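CIR protein (Plasmodium chabaudi chabaudi, PDB 6ZYV) is of unknown function but belongs to the Plasmodium PIR family of variant proteins linked to the malaria-infected red blood cell. Local coordinates at residues A[159-164]-A[212-217]; A[180-185]-A[230-235]; A[186-191]-A[235-240]. The protein carries 5 engineered substitutions. One frame throughout, in Å; residues are numbered along the deposited sequence.

In the fold
Three helices of this mainly helical, strand-free ectodomain, 154-174, 181-198 and 213-226, and the extended tail behind them are tied together here. From the N terminus, residues 159-164 come first and meet 212-217 in interaction 1, closing a loop of 47 residues that contains helix 181-198. Interactions 2 (180-185 with 230-235) and 3 (186-191 with 235-240) close loops of 44 and 43 residues, both holding helix 213-226. Each pair of contacts crosses along the chain, since their segments alternate. Interactions 2 and 3 share Pro-235 and lay the tail along helix 181-198. Interaction 3 also touches interaction 1, with Ser-163 meeting Glu-191, whereas interactions 1 and 2 lie about 17 Å apart between centres.

Interaction 1 (A[159-164]-A[212-217]); sequences DIFKSL and LPILSN
Phe-161 and Leu-215 mark the closest backbone approach, their CA atoms 6.6 Å apart, where the short helical segments 159-164 and 213-217 run nearly parallel at 26° with axes 10.4 Å apart. Leu-215 carries much of the contact. Its CG stands beside the backbone N and anti to the carbonyl carbon (chi1 -56°), and the two methyls beyond it take different partners. CD1 touches CG2 of Ile-160 at 3.7 Å, the two side chains crossing at about a right angle. CD2 reaches the backbone of the other helix, 3.8 Å from CA of Phe-161, and lies at the edge of the Phe-161 ring, near its plane. Ile-214 approaches the same ring obliquely, its CG2 3.5 Å from CD1 of Phe-161. One turn further on, Leu-164 extends CD2 to within 4.2 Å of Leu-215 CD2 and comes near the carbonyl oxygen of Ile-214. The contact is part of the interior of the helical ectodomain. Leu-8 and Ile-15 of helix 8-20 also pack on Phe-161, while Tyr-90 and Leu-93 of helix 81-101 pack on Ile-214. Apolar side-chain carbons and backbone atoms thus do the touching, which implies that these segments meet through apolar burial, with no hydrogen bond between them to fix the register.

Interaction 2 (A[180-185]-A[230-235]); sequences NCLKDA and QHSNFP
The ring of Phe-234 receives Leu-182 CD1 over a face and Ala-185 CB at its edge, in plane, with the carbonyl oxygen of Cys-181 also in plane at the edge. The methyl makes an off-centre CH-pi contact, 4.2 Å from the Phe-234 ring centroid and 30° off the normal. Cys-181 adds a sulfur-aromatic contact, its SG 4.7 Å from the Phe-234 ring centroid on a line 65° off the normal, an oblique approach with CE1 the nearest ring atom. The same sulfur forms the disulfide to Cys-226 at the end of helix 213-226, so the ring packs against the crosslink joining this helix to the start of helix 181-198. Leu-182 CD1 also touches the carbonyl oxygen of Asn-233 at 3.5 Å and the CD of Pro-235, so one methyl touches three consecutive residues of the tail. Polar links gather at Gln-230, whose NE2 is hydrogen-bonded to Tyr-178 O. Its OE1 accepts Ser-232 OG at 2.6 Å, on a lone pair in the carbonyl plane with a C=O...OG angle of 131°. A water donates to this Gln-230 OE1 at 2.7 Å and accepts the first-turn N-H of Leu-182, with its oxygen 3.0 Å from Leu-182 N.

Interaction 3 (A[186-191]-A[235-240]); sequences QNFVDE and PPLPTT
The side-chain oxygen OE1 of Gln-186 rests on the ring of Pro-235, where three carbons meet it: CG at 3.7 Å, CB at 3.8 Å and, more loosely, CD. These are van der Waals contacts. Gln-186 gets there by a bend: CG is anti to the backbone N, and chi2 of 72° turns CD off the extended path; the side chain crosses the proline obliquely. The same Pro-235 CG also meets Val-189, whose CG2 is 3.8 Å away. Val-189 CG1 faces the chain one residue on, 3.9 Å from the carbonyl oxygen of Pro-236. Here the proline-rich tail, which has no regular secondary structure, packs lengthwise on helix 181-198 and also meets helix 213-226 of the helical PIR ectodomain: the Tyr-219 hydroxyl is hydrogen-bonded to the carbonyl oxygen of Pro-235, and the Tyr-219 ring meets that of Phe-188 with planes about 20° apart. Leu-237 points CD1 at Phe-188, 3.8 Å from CE2, approaching obliquely. Phe-188 also packs on Ile-160 and Leu-164, so through Phe-188 the leucine reaches residues of interaction 1. Pro-238 meets the base of the Val-189 side chain and its carbonyl. Its CD lies 3.8 Å from Val-189 CB, and its CG sits 3.5 Å from the carbonyl oxygen of Val-189, while Tyr-192 and Gln-193 of the next helical turn touch the same proline.

Interaction 1 (A[159-164]-A[212-217])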
ATOM      1  N   ASP A 159       7.120  -2.954   6.640  1.00 45.09           N
ATOM      2  CA  ASP A 159       8.520  -2.516   6.588  1.00 47.02           C
ATOM      3  C   ASP A 159       9.280  -3.223   5.446  1.00 45.97           C
ATOM      4  O   ASP A 159      10.082  -2.592   4.768  1.00 46.64           O
ATOM      5  CB  ASP A 159       9.216  -2.754   7.927  1.00 52.40           C
ATOM      6  CG  ASP A 159       8.825  -1.713   8.969  1.00 66.08           C
ATOM      7  OD1 ASP A 159       8.522  -0.560   8.579  1.00 68.74           O
ATOM      8  OD2 ASP A 159       8.812  -2.051  10.178  1.00 72.56           O
ATOM      9  N   ILE A 160       8.998  -4.512   5.208  1.00 44.31           N
ATOM     10  CA  ILE A 160       9.587  -5.247   4.088  1.00 43.47           C
ATOM     11  C   ILE A 160       9.088  -4.637   2.757  1.00 42.97           C
ATOM     12  O   ILE A 160       9.877  -4.423   1.842  1.00 42.85           O
ATOM     13  CB  ILE A 160       9.250  -6.752   4.184  1.00 42.66           C
ATOM     14  CG1 ILE A 160       9.716  -7.339   5.543  1.00 43.66           C
ATOM     15  CG2 ILE A 160       9.835  -7.521   3.001  1.00 42.50           C
ATOM     16  CD1 ILE A 160      11.205  -7.252   5.778  1.00 44.91           C
ATOM     17  N   PHE A 161       7.787  -4.336   2.672  1.00 42.08           N
ATOM     18  CA  PHE A 161       7.193  -3.713   1.496  1.00 42.69           C
ATOM     19  C   PHE A 161       7.846  -2.348   1.211  1.00 43.56           C
ATOM     20  O   PHE A 161       8.091  -1.990   0.057  1.00 42.63           O
ATOM     21  CB  PHE A 161       5.675  -3.556   1.714  1.00 42.73           C
ATOM     22  CG  PHE A 161       4.975  -2.787   0.629  1.00 44.07           C
ATOM     23  CD1 PHE A 161       4.910  -3.280  -0.655  1.00 44.78           C
ATOM     24  CD2 PHE A 161       4.405  -1.559   0.890  1.00 45.62           C
ATOM     25  CE1 PHE A 161       4.264  -2.575  -1.654  1.00 45.65           C
ATOM     26  CE2 PHE A 161       3.751  -0.858  -0.116  1.00 46.34           C
ATOM     27  CZ  PHE A 161       3.691  -1.369  -1.381  1.00 45.62           C
ATOM     28  N   LYS A 162       8.124  -1.593   2.279  1.00 44.75           N
ATOM     29  CA  LYS A 162       8.781  -0.293   2.208  1.00 46.64           C
ATOM     30  C   LYS A 162      10.196  -0.441   1.638  1.00 46.66           C
ATOM     31  O   LYS A 162      10.590   0.360   0.801  1.00 47.48           O
ATOM     32  CB  LYS A 162       8.843   0.344   3.604  1.00 50.11           C
ATOM     33  CG  LYS A 162       7.769   1.395   3.852  1.00 56.19           C
ATOM     34  CD  LYS A 162       8.219   2.487   4.845  1.00 62.27           C
ATOM     35  CE  LYS A 162       8.533   1.962   6.236  1.00 67.41           C
ATOM     36  NZ  LYS A 162       8.648   3.070   7.240  1.00 70.19           N
ATOM     37  N   SER A 163      10.942  -1.474   2.064  1.00 45.80           N
ATOM     38  CA  SER A 163      12.282  -1.769   1.552  1.00 46.17           C
ATOM     39  C   SER A 163      12.231  -2.107   0.064  1.00 46.18           C
ATOM     40  O   SER A 163      13.128  -1.715  -0.686  1.00 46.73           O
ATOM     41  CB  SER A 163      12.913  -2.923   2.312  1.00 47.40           C
ATOM     42  OG  SER A 163      13.259  -2.500   3.617  1.00 52.19           O
ATOM     43  N   LEU A 164      11.175  -2.815  -0.370  1.00 45.19           N
ATOM     44  CA  LEU A 164      10.983  -3.124  -1.776  1.00 45.37           C
ATOM     45  C   LEU A 164      10.708  -1.819  -2.544  1.00 46.73           C
ATOM     46  O   LEU A 164      11.292  -1.605  -3.609  1.00 47.95           O
ATOM     47  CB  LEU A 164       9.814  -4.103  -1.932  1.00 44.59           C
ATOM     48  CG  LEU A 164       9.434  -4.487  -3.351  1.00 45.11           C
ATOM     49  CD1 LEU A 164      10.646  -5.130  -4.084  1.00 45.32           C
ATOM     50  CD2 LEU A 164       8.253  -5.462  -3.320  1.00 45.02           C
ATOM     51  N   LEU A 212       1.416 -12.436   0.725  1.00 39.02           N
ATOM     52  CA  LEU A 212       2.675 -12.735   0.066  1.00 39.41           C
ATOM     53  C   LEU A 212       2.772 -12.227  -1.413  1.00 39.11           C
ATOM     54  O   LEU A 212       3.807 -11.648  -1.731  1.00 39.50           O
ATOM     55  CB  LEU A 212       2.971 -14.237   0.163  1.00 39.73           C
ATOM     56  CG  LEU A 212       4.252 -14.746  -0.492  1.00 41.09           C
ATOM     57  CD1 LEU A 212       5.472 -13.994   0.015  1.00 40.79           C
ATOM     58  CD2 LEU A 212       4.411 -16.249  -0.248  1.00 41.92           C
ATOM     59  N   PRO A 213       1.749 -12.351  -2.306  1.00 38.23           N
ATOM     60  CA  PRO A 213       1.902 -11.833  -3.688  1.00 38.42           C
ATOM     61  C   PRO A 213       2.356 -10.377  -3.834  1.00 38.91           C
ATOM     62  O   PRO A 213       2.961 -10.047  -4.840  1.00 39.92           O
ATOM     63  CB  PRO A 213       0.520 -12.045  -4.307  1.00 38.71           C
ATOM     64  CG  PRO A 213       0.002 -13.238  -3.579  1.00 39.58           C
ATOM     65  CD  PRO A 213       0.450 -13.030  -2.150  1.00 37.53           C
ATOM     66  N   ILE A 214       2.111  -9.521  -2.850  1.00 38.72           N
ATOM     67  CA  ILE A 214       2.585  -8.133  -2.867  1.00 40.19           C
ATOM     68  C   ILE A 214       4.141  -8.113  -2.999  1.00 42.23           C
ATOM     69  O   ILE A 214       4.701  -7.386  -3.831  1.00 43.14           O
ATOM     70  CB  ILE A 214       2.149  -7.436  -1.541  1.00 40.44           C
ATOM     71  CG1 ILE A 214       0.622  -7.244  -1.455  1.00 41.14           C
ATOM     72  CG2 ILE A 214       2.903  -6.132  -1.317  1.00 41.04           C
ATOM     73  CD1 ILE A 214       0.116  -6.996  -0.015  1.00 41.97           C
ATOM     74  N   LEU A 215       4.816  -8.956  -2.191  1.00 41.97           N
ATOM     75  CA  LEU A 215       6.263  -9.029  -2.216  1.00 42.38           C
ATOM     76  C   LEU A 215       6.774  -9.951  -3.306  1.00 42.71           C
ATOM     77  O   LEU A 215       7.776  -9.605  -3.925  1.00 43.82           O
ATOM     78  CB  LEU A 215       6.794  -9.516  -0.857  1.00 42.41           C
ATOM     79  CG  LEU A 215       6.378  -8.719   0.365  1.00 43.16           C
ATOM     80  CD1 LEU A 215       6.959  -9.348   1.638  1.00 43.59           C
ATOM     81  CD2 LEU A 215       6.790  -7.261   0.241  1.00 43.48           C
ATOM     82  N   SER A 216       6.152 -11.132  -3.511  1.00 41.60           N
ATOM     83  CA  SER A 216       6.672 -12.052  -4.520  1.00 42.25           C
ATOM     84  C   SER A 216       6.512 -11.509  -5.931  1.00 42.55           C
ATOM     85  O   SER A 216       7.463 -11.619  -6.697  1.00 42.96           O
ATOM     86  CB  SER A 216       6.129 -13.466  -4.375  1.00 43.84           C
ATOM     87  OG  SER A 216       4.732 -13.489  -4.549  1.00 49.20           O
ATOM     88  N   ASN A 217       5.365 -10.886  -6.269  1.00 41.74           N
ATOM     89  CA  ASN A 217       5.208 -10.294  -7.596  1.00 42.22           C
ATOM     90  C   ASN A 217       6.053  -9.019  -7.692  1.00 41.73           C
ATOM     91  O   ASN A 217       6.715  -8.809  -8.711  1.00 42.19           O
ATOM     92  CB  ASN A 217       3.748  -9.996  -7.927  1.00 43.84           C
ATOM     93  CG  ASN A 217       2.884 -11.231  -7.999  1.00 48.51           C
ATOM     94  OD1 ASN A 217       3.323 -12.308  -8.380  1.00 51.03           O
ATOM     95  ND2 ASN A 217       1.625 -11.096  -7.632  1.00 49.21           N
TER

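Interaction 2 (A[180-185]-A[230-235])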
ATOM      1  N   ASN A 180      23.510  -0.495  -7.994  1.00 65.82           N
ATOM      2  CA  ASN A 180      23.362  -1.151  -6.706  1.00 64.34           C
ATOM      3  C   ASN A 180      22.177  -2.116  -6.651  1.00 61.13           C
ATOM      4  O   ASN A 180      21.857  -2.559  -5.552  1.00 60.56           O
ATOM      5  CB  ASN A 180      23.179  -0.108  -5.598  1.00 66.37           C
ATOM      6  CG  ASN A 180      24.450   0.582  -5.202  1.00 71.80           C
ATOM      7  OD1 ASN A 180      25.560   0.156  -5.557  1.00 74.22           O
ATOM      8  ND2 ASN A 180      24.315   1.660  -4.446  1.00 72.90           N
ATOM      9  N   CYS A 181      21.496  -2.415  -7.786  1.00 58.61           N
ATOM     10  CA  CYS A 181      20.323  -3.277  -7.738  1.00 56.11           C
ATOM     11  C   CYS A 181      20.611  -4.644  -7.170  1.00 55.32           C
ATOM     12  O   CYS A 181      19.845  -5.105  -6.332  1.00 55.05           O
ATOM     13  CB  CYS A 181      19.605  -3.377  -9.079  1.00 55.83           C
ATOM     14  SG  CYS A 181      17.970  -4.177  -8.977  1.00 55.48           S
ATOM     15  N   LEU A 182      21.693  -5.292  -7.598  1.00 55.20           N
ATOM     16  CA  LEU A 182      22.024  -6.620  -7.093  1.00 54.88           C
ATOM     17  C   LEU A 182      22.328  -6.604  -5.595  1.00 55.01           C
ATOM     18  O   LEU A 182      21.780  -7.409  -4.861  1.00 54.03           O
ATOM     19  CB  LEU A 182      23.145  -7.275  -7.913  1.00 55.32           C
ATOM     20  CG  LEU A 182      23.533  -8.695  -7.492  1.00 56.57           C
ATOM     21  CD1 LEU A 182      22.345  -9.660  -7.587  1.00 55.44           C
ATOM     22  CD2 LEU A 182      24.692  -9.203  -8.310  1.00 58.41           C
ATOM     23  N   LYS A 183      23.150  -5.660  -5.139  1.00 55.98           N
ATOM     24  CA  LYS A 183      23.484  -5.497  -3.724  1.00 56.65           C
ATOM     25  C   LYS A 183      22.213  -5.251  -2.898  1.00 54.69           C
ATOM     26  O   LYS A 183      22.030  -5.899  -1.874  1.00 54.49           O
ATOM     27  CB  LYS A 183      24.462  -4.315  -3.549  1.00 60.96           C
ATOM     28  CG  LYS A 183      24.913  -4.078  -2.109  1.00 67.84           C
ATOM     29  CD  LYS A 183      25.808  -2.816  -1.958  1.00 74.60           C
ATOM     30  CE  LYS A 183      27.303  -3.090  -2.013  1.00 79.82           C
ATOM     31  NZ  LYS A 183      28.058  -2.372  -0.940  1.00 82.55           N
ATOM     32  N   ASP A 184      21.312  -4.370  -3.377  1.00 53.13           N
ATOM     33  CA  ASP A 184      20.063  -4.074  -2.680  1.00 52.02           C
ATOM     34  C   ASP A 184      19.103  -5.261  -2.644  1.00 50.68           C
ATOM     35  O   ASP A 184      18.441  -5.462  -1.628  1.00 51.03           O
ATOM     36  CB  ASP A 184      19.378  -2.828  -3.250  1.00 53.72           C
ATOM     37  CG  ASP A 184      20.129  -1.530  -3.002  1.00 61.05           C
ATOM     38  OD1 ASP A 184      21.127  -1.551  -2.232  1.00 63.04           O
ATOM     39  OD2 ASP A 184      19.728  -0.491  -3.588  1.00 62.94           O
ATOM     40  N   ALA A 185      19.029  -6.043  -3.735  1.00 48.82           N
ATOM     41  CA  ALA A 185      18.183  -7.218  -3.813  1.00 48.24           C
ATOM     42  C   ALA A 185      18.669  -8.285  -2.828  1.00 48.37           C
ATOM     43  O   ALA A 185      17.845  -8.916  -2.169  1.00 47.50           O
ATOM     44  CB  ALA A 185      18.167  -7.767  -5.231  1.00 48.67           C
ATOM     45  N   GLN A 230      21.147  -4.051 -17.195  1.00 63.46           N
ATOM     46  CA  GLN A 230      22.326  -4.746 -16.689  1.00 63.44           C
ATOM     47  C   GLN A 230      22.163  -6.283 -16.884  1.00 62.04           C
ATOM     48  O   GLN A 230      21.169  -6.741 -17.463  1.00 61.38           O
ATOM     49  CB  GLN A 230      22.596  -4.368 -15.207  1.00 64.50           C
ATOM     50  CG  GLN A 230      21.662  -5.046 -14.227  1.00 67.75           C
ATOM     51  CD  GLN A 230      21.916  -4.625 -12.811  1.00 72.78           C
ATOM     52  OE1 GLN A 230      22.533  -5.346 -12.020  1.00 74.76           O
ATOM     53  NE2 GLN A 230      21.446  -3.444 -12.456  1.00 73.17           N
ATOM     54  N   HIS A 231      23.141  -7.071 -16.421  1.00 61.47           N
ATOM     55  CA  HIS A 231      23.070  -8.514 -16.546  1.00 60.48           C
ATOM     56  C   HIS A 231      23.526  -9.170 -15.268  1.00 60.52           C
ATOM     57  O   HIS A 231      24.702  -9.441 -15.124  1.00 62.09           O
ATOM     58  CB  HIS A 231      23.891  -8.969 -17.740  1.00 60.55           C
ATOM     59  CG  HIS A 231      23.517 -10.335 -18.207  1.00 60.68           C
ATOM     60  ND1 HIS A 231      22.215 -10.647 -18.536  1.00 61.01           N
ATOM     61  CD2 HIS A 231      24.277 -11.445 -18.329  1.00 61.36           C
ATOM     62  CE1 HIS A 231      22.224 -11.927 -18.845  1.00 61.08           C
ATOM     63  NE2 HIS A 231      23.445 -12.440 -18.759  1.00 61.83           N
ATOM     64  N   SER A 232      22.605  -9.434 -14.332  1.00 58.87           N
ATOM     65  CA  SER A 232      22.960 -10.009 -13.043  1.00 58.27           C
ATOM     66  C   SER A 232      22.151 -11.238 -12.661  1.00 56.33           C
ATOM     67  O   SER A 232      21.009 -11.401 -13.082  1.00 54.66           O
ATOM     68  CB  SER A 232      22.807  -8.957 -11.942  1.00 60.25           C
ATOM     69  OG  SER A 232      23.473  -7.746 -12.262  1.00 64.19           O
ATOM     70  N   ASN A 233      22.731 -12.073 -11.798  1.00 56.60           N
ATOM     71  CA  ASN A 233      22.091 -13.261 -11.262  1.00 56.69           C
ATOM     72  C   ASN A 233      21.504 -12.884  -9.901  1.00 55.68           C
ATOM     73  O   ASN A 233      22.203 -12.893  -8.905  1.00 56.88           O
ATOM     74  CB  ASN A 233      23.136 -14.354 -11.124  1.00 58.88           C
ATOM     75  CG  ASN A 233      22.661 -15.658 -10.546  1.00 62.86           C
ATOM     76  OD1 ASN A 233      23.474 -16.451 -10.055  1.00 64.79           O
ATOM     77  ND2 ASN A 233      21.355 -15.939 -10.601  1.00 63.19           N
ATOM     78  N   PHE A 234      20.233 -12.533  -9.872  1.00 53.97           N
ATOM     79  CA  PHE A 234      19.555 -12.100  -8.661  1.00 52.83           C
ATOM     80  C   PHE A 234      19.154 -13.287  -7.810  1.00 51.95           C
ATOM     81  O   PHE A 234      18.783 -14.330  -8.343  1.00 52.13           O
ATOM     82  CB  PHE A 234      18.339 -11.227  -9.013  1.00 51.60           C
ATOM     83  CG  PHE A 234      18.716  -9.857  -9.524  1.00 52.00           C
ATOM     84  CD1 PHE A 234      18.874  -8.797  -8.652  1.00 52.51           C
ATOM     85  CD2 PHE A 234      18.897  -9.624 -10.877  1.00 52.93           C
ATOM     86  CE1 PHE A 234      19.208  -7.533  -9.123  1.00 53.49           C
ATOM     87  CE2 PHE A 234      19.231  -8.349 -11.348  1.00 53.96           C
ATOM     88  CZ  PHE A 234      19.404  -7.322 -10.463  1.00 53.74           C
ATOM     89  N   PRO A 235      19.252 -13.161  -6.475  1.00 51.03           N
ATOM     90  CA  PRO A 235      18.837 -14.271  -5.618  1.00 51.10           C
ATOM     91  C   PRO A 235      17.312 -14.448  -5.663  1.00 51.08           C
ATOM     92  O   PRO A 235      16.565 -13.486  -5.868  1.00 51.56           O
ATOM     93  CB  PRO A 235      19.316 -13.828  -4.217  1.00 51.45           C
ATOM     94  CG  PRO A 235      19.271 -12.354  -4.270  1.00 51.66           C
ATOM     95  CD  PRO A 235      19.640 -11.977  -5.679  1.00 50.20           C
TER
HETATM   96  O   HOH W   1      23.430  -4.260  -9.770  1.00 61.95           O

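Interaction 3 (A[186-191]-A[235-240])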
ATOM      1  N   GLN A 186      19.998  -8.443  -2.676  1.00 49.40           N
ATOM      2  CA  GLN A 186      20.577  -9.391  -1.720  1.00 50.88           C
ATOM      3  C   GLN A 186      20.283  -8.971  -0.283  1.00 51.02           C
ATOM      4  O   GLN A 186      19.927  -9.820   0.527  1.00 50.74           O
ATOM      5  CB  GLN A 186      22.088  -9.590  -1.942  1.00 53.63           C
ATOM      6  CG  GLN A 186      22.658 -10.825  -1.183  1.00 58.85           C
ATOM      7  CD  GLN A 186      22.272 -12.210  -1.714  1.00 64.03           C
ATOM      8  OE1 GLN A 186      22.632 -12.608  -2.837  1.00 66.93           O
ATOM      9  NE2 GLN A 186      21.524 -12.983  -0.920  1.00 63.51           N
ATOM     10  N   ASN A 187      20.369  -7.665   0.022  1.00 50.99           N
ATOM     11  CA  ASN A 187      20.011  -7.168   1.351  1.00 51.41           C
ATOM     12  C   ASN A 187      18.504  -7.362   1.600  1.00 50.99           C
ATOM     13  O   ASN A 187      18.106  -7.702   2.709  1.00 52.49           O
ATOM     14  CB  ASN A 187      20.373  -5.695   1.504  1.00 52.81           C
ATOM     15  CG  ASN A 187      21.859  -5.447   1.633  1.00 56.95           C
ATOM     16  OD1 ASN A 187      22.627  -6.336   1.978  1.00 59.76           O
ATOM     17  ND2 ASN A 187      22.297  -4.238   1.369  1.00 57.75           N
ATOM     18  N   PHE A 188      17.675  -7.141   0.577  1.00 48.93           N
ATOM     19  CA  PHE A 188      16.233  -7.310   0.659  1.00 47.03           C
ATOM     20  C   PHE A 188      15.840  -8.771   0.977  1.00 47.16           C
ATOM     21  O   PHE A 188      15.041  -8.992   1.882  1.00 47.51           O
ATOM     22  CB  PHE A 188      15.569  -6.820  -0.638  1.00 45.52           C
ATOM     23  CG  PHE A 188      14.080  -7.102  -0.678  1.00 44.65           C
ATOM     24  CD1 PHE A 188      13.185  -6.316   0.043  1.00 45.04           C
ATOM     25  CD2 PHE A 188      13.584  -8.190  -1.381  1.00 44.15           C
ATOM     26  CE1 PHE A 188      11.823  -6.615   0.049  1.00 44.94           C
ATOM     27  CE2 PHE A 188      12.236  -8.494  -1.359  1.00 44.15           C
ATOM     28  CZ  PHE A 188      11.357  -7.691  -0.671  1.00 43.99           C
ATOM     29  N   VAL A 189      16.393  -9.756   0.249  1.00 46.93           N
ATOM     30  CA  VAL A 189      16.072 -11.156   0.488  1.00 47.01           C
ATOM     31  C   VAL A 189      16.557 -11.602   1.885  1.00 48.11           C
ATOM     32  O   VAL A 189      15.853 -12.367   2.556  1.00 47.97           O
ATOM     33  CB  VAL A 189      16.505 -12.121  -0.653  1.00 47.05           C
ATOM     34  CG1 VAL A 189      15.907 -11.707  -1.984  1.00 46.48           C
ATOM     35  CG2 VAL A 189      17.999 -12.331  -0.737  1.00 48.84           C
ATOM     36  N   ASP A 190      17.705 -11.077   2.353  1.00 48.58           N
ATOM     37  CA  ASP A 190      18.200 -11.400   3.697  1.00 50.12           C
ATOM     38  C   ASP A 190      17.274 -10.784   4.761  1.00 49.89           C
ATOM     39  O   ASP A 190      16.977 -11.423   5.754  1.00 50.31           O
ATOM     40  CB  ASP A 190      19.633 -10.876   3.893  1.00 53.35           C
ATOM     41  CG  ASP A 190      20.704 -11.643   3.124  1.00 61.62           C
ATOM     42  OD1 ASP A 190      20.388 -12.713   2.560  1.00 62.46           O
ATOM     43  OD2 ASP A 190      21.859 -11.172   3.087  1.00 66.64           O
ATOM     44  N   GLU A 191      16.813  -9.552   4.537  1.00 49.22           N
ATOM     45  CA  GLU A 191      15.906  -8.848   5.437  1.00 49.14           C
ATOM     46  C   GLU A 191      14.548  -9.577   5.507  1.00 48.13           C
ATOM     47  O   GLU A 191      13.971  -9.716   6.580  1.00 48.21           O
ATOM     48  CB  GLU A 191      15.711  -7.404   4.953  1.00 50.31           C
ATOM     49  CG  GLU A 191      14.896  -6.554   5.909  1.00 56.73           C
ATOM     50  CD  GLU A 191      14.469  -5.190   5.385  1.00 64.43           C
ATOM     51  OE1 GLU A 191      14.798  -4.870   4.219  1.00 64.68           O
ATOM     52  OE2 GLU A 191      13.796  -4.442   6.137  1.00 68.76           O
ATOM     53  N   PRO A 235      19.252 -13.161  -6.475  1.00 51.03           N
ATOM     54  CA  PRO A 235      18.837 -14.271  -5.618  1.00 51.10           C
ATOM     55  C   PRO A 235      17.312 -14.448  -5.663  1.00 51.08           C
ATOM     56  O   PRO A 235      16.565 -13.486  -5.868  1.00 51.56           O
ATOM     57  CB  PRO A 235      19.316 -13.828  -4.217  1.00 51.45           C
ATOM     58  CG  PRO A 235      19.271 -12.354  -4.270  1.00 51.66           C
ATOM     59  CD  PRO A 235      19.640 -11.977  -5.679  1.00 50.20           C
ATOM     60  N   PRO A 236      16.833 -15.685  -5.479  1.00 50.31           N
ATOM     61  CA  PRO A 236      15.381 -15.898  -5.437  1.00 49.46           C
ATOM     62  C   PRO A 236      14.794 -15.447  -4.094  1.00 48.90           C
ATOM     63  O   PRO A 236      15.489 -15.412  -3.079  1.00 49.34           O
ATOM     64  CB  PRO A 236      15.245 -17.410  -5.605  1.00 50.60           C
ATOM     65  CG  PRO A 236      16.507 -17.965  -4.968  1.00 51.78           C
ATOM     66  CD  PRO A 236      17.588 -16.928  -5.196  1.00 50.40           C
ATOM     67  N   LEU A 237      13.510 -15.106  -4.086  1.00 48.18           N
ATOM     68  CA  LEU A 237      12.837 -14.699  -2.867  1.00 48.61           C
ATOM     69  C   LEU A 237      12.690 -15.918  -1.950  1.00 49.55           C
ATOM     70  O   LEU A 237      12.249 -16.968  -2.413  1.00 49.46           O
ATOM     71  CB  LEU A 237      11.453 -14.137  -3.193  1.00 48.79           C
ATOM     72  CG  LEU A 237      10.748 -13.493  -2.009  1.00 50.54           C
ATOM     73  CD1 LEU A 237      11.347 -12.149  -1.697  1.00 50.60           C
ATOM     74  CD2 LEU A 237       9.273 -13.375  -2.257  1.00 51.08           C
ATOM     75  N   PRO A 238      13.090 -15.796  -0.664  1.00 49.54           N
ATOM     76  CA  PRO A 238      12.940 -16.914   0.287  1.00 49.92           C
ATOM     77  C   PRO A 238      11.531 -17.533   0.319  1.00 50.44           C
ATOM     78  O   PRO A 238      10.544 -16.815   0.173  1.00 50.39           O
ATOM     79  CB  PRO A 238      13.278 -16.272   1.628  1.00 50.47           C
ATOM     80  CG  PRO A 238      14.152 -15.118   1.278  1.00 50.87           C
ATOM     81  CD  PRO A 238      13.664 -14.604  -0.017  1.00 48.87           C
ATOM     82  N   THR A 239      11.436 -18.871   0.432  1.00 50.75           N
ATOM     83  CA  THR A 239      10.131 -19.542   0.400  1.00 51.82           C
ATOM     84  C   THR A 239       9.598 -19.967   1.757  1.00 52.71           C
ATOM     85  O   THR A 239       8.405 -20.257   1.877  1.00 52.55           O
ATOM     86  CB  THR A 239      10.153 -20.757  -0.547  1.00 54.23           C
ATOM     87  OG1 THR A 239      10.986 -21.769   0.002  1.00 56.80           O
ATOM     88  CG2 THR A 239      10.626 -20.418  -1.935  1.00 55.04           C
ATOM     89  N   THR A 240      10.469 -20.076   2.765  1.00 53.67           N
ATOM     90  CA  THR A 240      10.067 -20.565   4.077  1.00 55.57           C
ATOM     91  C   THR A 240      10.952 -20.010   5.185  1.00 57.35           C
ATOM     92  O   THR A 240      12.032 -19.488   4.906  1.00 57.49           O
ATOM     93  CB  THR A 240      10.154 -22.123   4.061  1.00 57.91           C
ATOM     94  OG1 THR A 240       9.878 -22.635   5.364  1.00 61.31           O
ATOM     95  CG2 THR A 240      11.522 -22.628   3.632  1.00 57.88           C
TER